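Possible prolidase (Bifidobacterium longum NCC2705, PDB 2P9B) is probably a metal-dependent amidohydrolase that hydrolyses carbon-nitrogen bonds, though its substrate and any prolidase activity remain unconfirmed. Local coordinates at residues A[158-163]-A[384-389]. Numbering follows the deposited sequence.
Sequences RILASG and SILGVD
Leu160 reaches from strand 158-160 to the turn that ends helix 371-385, and its two methyl groups divide the work. CD2 lies 3.5 Å from the backbone O of Leu386 and 4.0 Å from Leu386 CB, the closest approaches between the two segments; the leucine side chains run at a slant to one another. CD1 faces Val388, at 4.3 Å from Val388 CG1. In Leu386 a chi1 of -61° directs CG and its methyls to Ile74 and Ala76 of strand 68-78 and Arg133 of strand 129-134, while CB, placed by the backbone, touches Leu160.

Arg158 forms the looser, partly exposed margin, covering 24 Å² against 62 Å² for Leu160. Its aliphatic chain extends with CG anti to the backbone N (chi1 175°), yet its nearest approach is CD to Val388 CG1 at 4.3 Å. Its guanidinium is held by other partners: NH1 forms a salt bridge with Asp402 and a hydrogen bond to Thr131.

No hydrogen bond joins the segments, and the 164 Å² buried between them, both sides summed, comes from apolar and van der Waals contact. At solvent-exposed Gly387, positive phi (73°) and two backbone bonds into the last helical turn, one of them Gly387 N to Ser384 O at 3.0 Å, make a Schellman motif, after which the side chain of Val388 points toward the strand. Ile159 packs outward on helix 141-150, whereas Leu160, on the opposite face, meets the end of helix 371-385, probably at the interior of the barrel whose parallel strands, 158-160 beside 129-134, belong to an amidohydrolase TIM-barrel fold.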
ATOM      1  N   ARG A 158      -1.169  -6.174  -9.271  1.00 10.36           N
ATOM      2  CA  ARG A 158      -2.603  -5.916  -9.299  1.00 10.17           C
ATOM      3  C   ARG A 158      -2.679  -4.450  -8.883  1.00 11.63           C
ATOM      4  O   ARG A 158      -2.107  -4.070  -7.860  1.00 12.52           O
ATOM      5  CB  ARG A 158      -3.304  -6.809  -8.274  1.00 10.62           C
ATOM      6  CG  ARG A 158      -4.789  -6.548  -8.121  1.00 11.04           C
ATOM      7  CD  ARG A 158      -5.416  -7.519  -7.125  1.00 14.26           C
ATOM      8  NE  ARG A 158      -5.334  -8.911  -7.575  1.00 13.83           N
ATOM      9  CZ  ARG A 158      -4.378  -9.765  -7.220  1.00 14.43           C
ATOM     10  NH1 ARG A 158      -3.405  -9.384  -6.400  1.00 12.94           N
ATOM     11  NH2 ARG A 158      -4.400 -11.009  -7.681  1.00 15.14           N
ATOM     12  N   ILE A 159      -3.373  -3.629  -9.667  1.00 10.56           N
ATOM     13  CA  ILE A 159      -3.445  -2.202  -9.380  1.00 10.66           C
ATOM     14  C   ILE A 159      -4.817  -1.590  -9.126  1.00  9.94           C
ATOM     15  O   ILE A 159      -5.770  -1.837  -9.868  1.00 12.48           O
ATOM     16  CB  ILE A 159      -2.815  -1.374 -10.548  1.00 10.10           C
ATOM     17  CG1 ILE A 159      -1.354  -1.771 -10.758  1.00 10.15           C
ATOM     18  CG2 ILE A 159      -2.923   0.124 -10.255  1.00 13.22           C
ATOM     19  CD1 ILE A 159      -0.712  -1.087 -11.971  1.00 12.58           C
ATOM     20  N   LEU A 160      -4.913  -0.814  -8.048  1.00 10.67           N
ATOM     21  CA  LEU A 160      -6.128  -0.060  -7.765  1.00 10.08           C
ATOM     22  C   LEU A 160      -5.675   1.342  -8.155  1.00 11.68           C
ATOM     23  O   LEU A 160      -4.851   1.945  -7.468  1.00 11.69           O
ATOM     24  CB  LEU A 160      -6.504  -0.099  -6.288  1.00 11.34           C
ATOM     25  CG  LEU A 160      -7.370  -1.279  -5.847  1.00 12.14           C
ATOM     26  CD1 LEU A 160      -6.548  -2.558  -5.822  1.00 15.74           C
ATOM     27  CD2 LEU A 160      -7.940  -0.975  -4.472  1.00 13.96           C
ATOM     28  N   ALA A 161      -6.193   1.840  -9.273  1.00 10.65           N
ATOM     29  CA  ALA A 161      -5.825   3.158  -9.787  1.00 10.85           C
ATOM     30  C   ALA A 161      -6.809   4.233  -9.349  1.00 10.15           C
ATOM     31  O   ALA A 161      -8.014   4.081  -9.501  1.00 11.67           O
ATOM     32  CB  ALA A 161      -5.749   3.115 -11.316  1.00 10.19           C
ATOM     33  N   SER A 162      -6.273   5.330  -8.825  1.00 10.19           N
ATOM     34  CA  SER A 162      -7.090   6.429  -8.334  1.00  9.94           C
ATOM     35  C   SER A 162      -7.360   7.535  -9.341  1.00 10.96           C
ATOM     36  O   SER A 162      -8.273   8.336  -9.146  1.00 12.24           O
ATOM     37  CB  SER A 162      -6.394   7.074  -7.141  1.00 10.48           C
ATOM     38  OG  SER A 162      -5.228   7.753  -7.589  1.00 13.05           O
ATOM     39  N   GLY A 163      -6.576   7.591 -10.412  1.00 11.44           N
ATOM     40  CA  GLY A 163      -6.747   8.693 -11.342  1.00 11.73           C
ATOM     41  C   GLY A 163      -6.200   9.901 -10.593  1.00 13.50           C
ATOM     42  O   GLY A 163      -5.545   9.729  -9.561  1.00 12.32           O
ATOM     43  N   SER A 384      -7.595  -6.800   2.960  1.00 11.18           N
ATOM     44  CA  SER A 384      -8.953  -6.497   3.404  1.00 11.51           C
ATOM     45  C   SER A 384      -9.242  -5.014   3.210  1.00 11.55           C
ATOM     46  O   SER A 384     -10.303  -4.631   2.722  1.00 12.96           O
ATOM     47  CB  SER A 384      -9.139  -6.861   4.882  1.00 12.28           C
ATOM     48  OG  SER A 384      -9.038  -8.258   5.079  1.00 15.75           O
ATOM     49  N   ILE A 385      -8.286  -4.176   3.587  1.00 11.35           N
ATOM     50  CA  ILE A 385      -8.462  -2.741   3.457  1.00 10.71           C
ATOM     51  C   ILE A 385      -8.723  -2.338   2.009  1.00 11.73           C
ATOM     52  O   ILE A 385      -9.602  -1.522   1.743  1.00 12.97           O
ATOM     53  CB  ILE A 385      -7.225  -1.984   3.989  1.00 11.62           C
ATOM     54  CG1 ILE A 385      -7.107  -2.203   5.501  1.00 11.41           C
ATOM     55  CG2 ILE A 385      -7.333  -0.502   3.664  1.00 13.66           C
ATOM     56  CD1 ILE A 385      -5.850  -1.626   6.110  1.00 11.74           C
ATOM     57  N   LEU A 386      -7.983  -2.929   1.076  1.00 11.68           N
ATOM     58  CA  LEU A 386      -8.146  -2.603  -0.342  1.00 11.71           C
ATOM     59  C   LEU A 386      -9.300  -3.341  -1.009  1.00 12.20           C
ATOM     60  O   LEU A 386      -9.561  -3.150  -2.205  1.00 13.33           O
ATOM     61  CB  LEU A 386      -6.851  -2.891  -1.103  1.00 11.32           C
ATOM     62  CG  LEU A 386      -5.626  -2.092  -0.653  1.00 10.99           C
ATOM     63  CD1 LEU A 386      -4.461  -2.386  -1.584  1.00 10.25           C
ATOM     64  CD2 LEU A 386      -5.940  -0.608  -0.669  1.00 13.55           C
ATOM     65  N   GLY A 387      -9.987  -4.180  -0.239  1.00 11.71           N
ATOM     66  CA  GLY A 387     -11.122  -4.920  -0.768  1.00 12.23           C
ATOM     67  C   GLY A 387     -10.793  -6.056  -1.722  1.00 14.00           C
ATOM     68  O   GLY A 387     -11.622  -6.435  -2.557  1.00 15.61           O
ATOM     69  N   VAL A 388      -9.597  -6.620  -1.602  1.00 12.56           N
ATOM     70  CA  VAL A 388      -9.199  -7.712  -2.482  1.00 13.34           C
ATOM     71  C   VAL A 388      -8.843  -8.988  -1.714  1.00 13.46           C
ATOM     72  O   VAL A 388      -8.219  -9.893  -2.262  1.00 13.69           O
ATOM     73  CB  VAL A 388      -7.989  -7.300  -3.353  1.00 12.10           C
ATOM     74  CG1 VAL A 388      -8.397  -6.178  -4.308  1.00 12.92           C
ATOM     75  CG2 VAL A 388      -6.838  -6.837  -2.463  1.00 11.48           C
ATOM     76  N   ASP A 389      -9.268  -9.066  -0.457  1.00 14.03           N
ATOM     77  CA  ASP A 389      -8.967 -10.221   0.377  1.00 14.44           C
ATOM     78  C   ASP A 389      -9.546 -11.534  -0.135  1.00 14.62           C
ATOM     79  O   ASP A 389      -9.071 -12.605   0.227  1.00 14.65           O
ATOM     80  CB  ASP A 389      -9.441  -9.978   1.812  1.00 15.72           C
ATOM     81  CG  ASP A 389     -10.894  -9.572   1.884  1.00 19.05           C
ATOM     82  OD1 ASP A 389     -11.244  -8.496   1.349  1.00 20.98           O
ATOM     83  OD2 ASP A 389     -11.687 -10.331   2.479  1.00 22.93           O
TER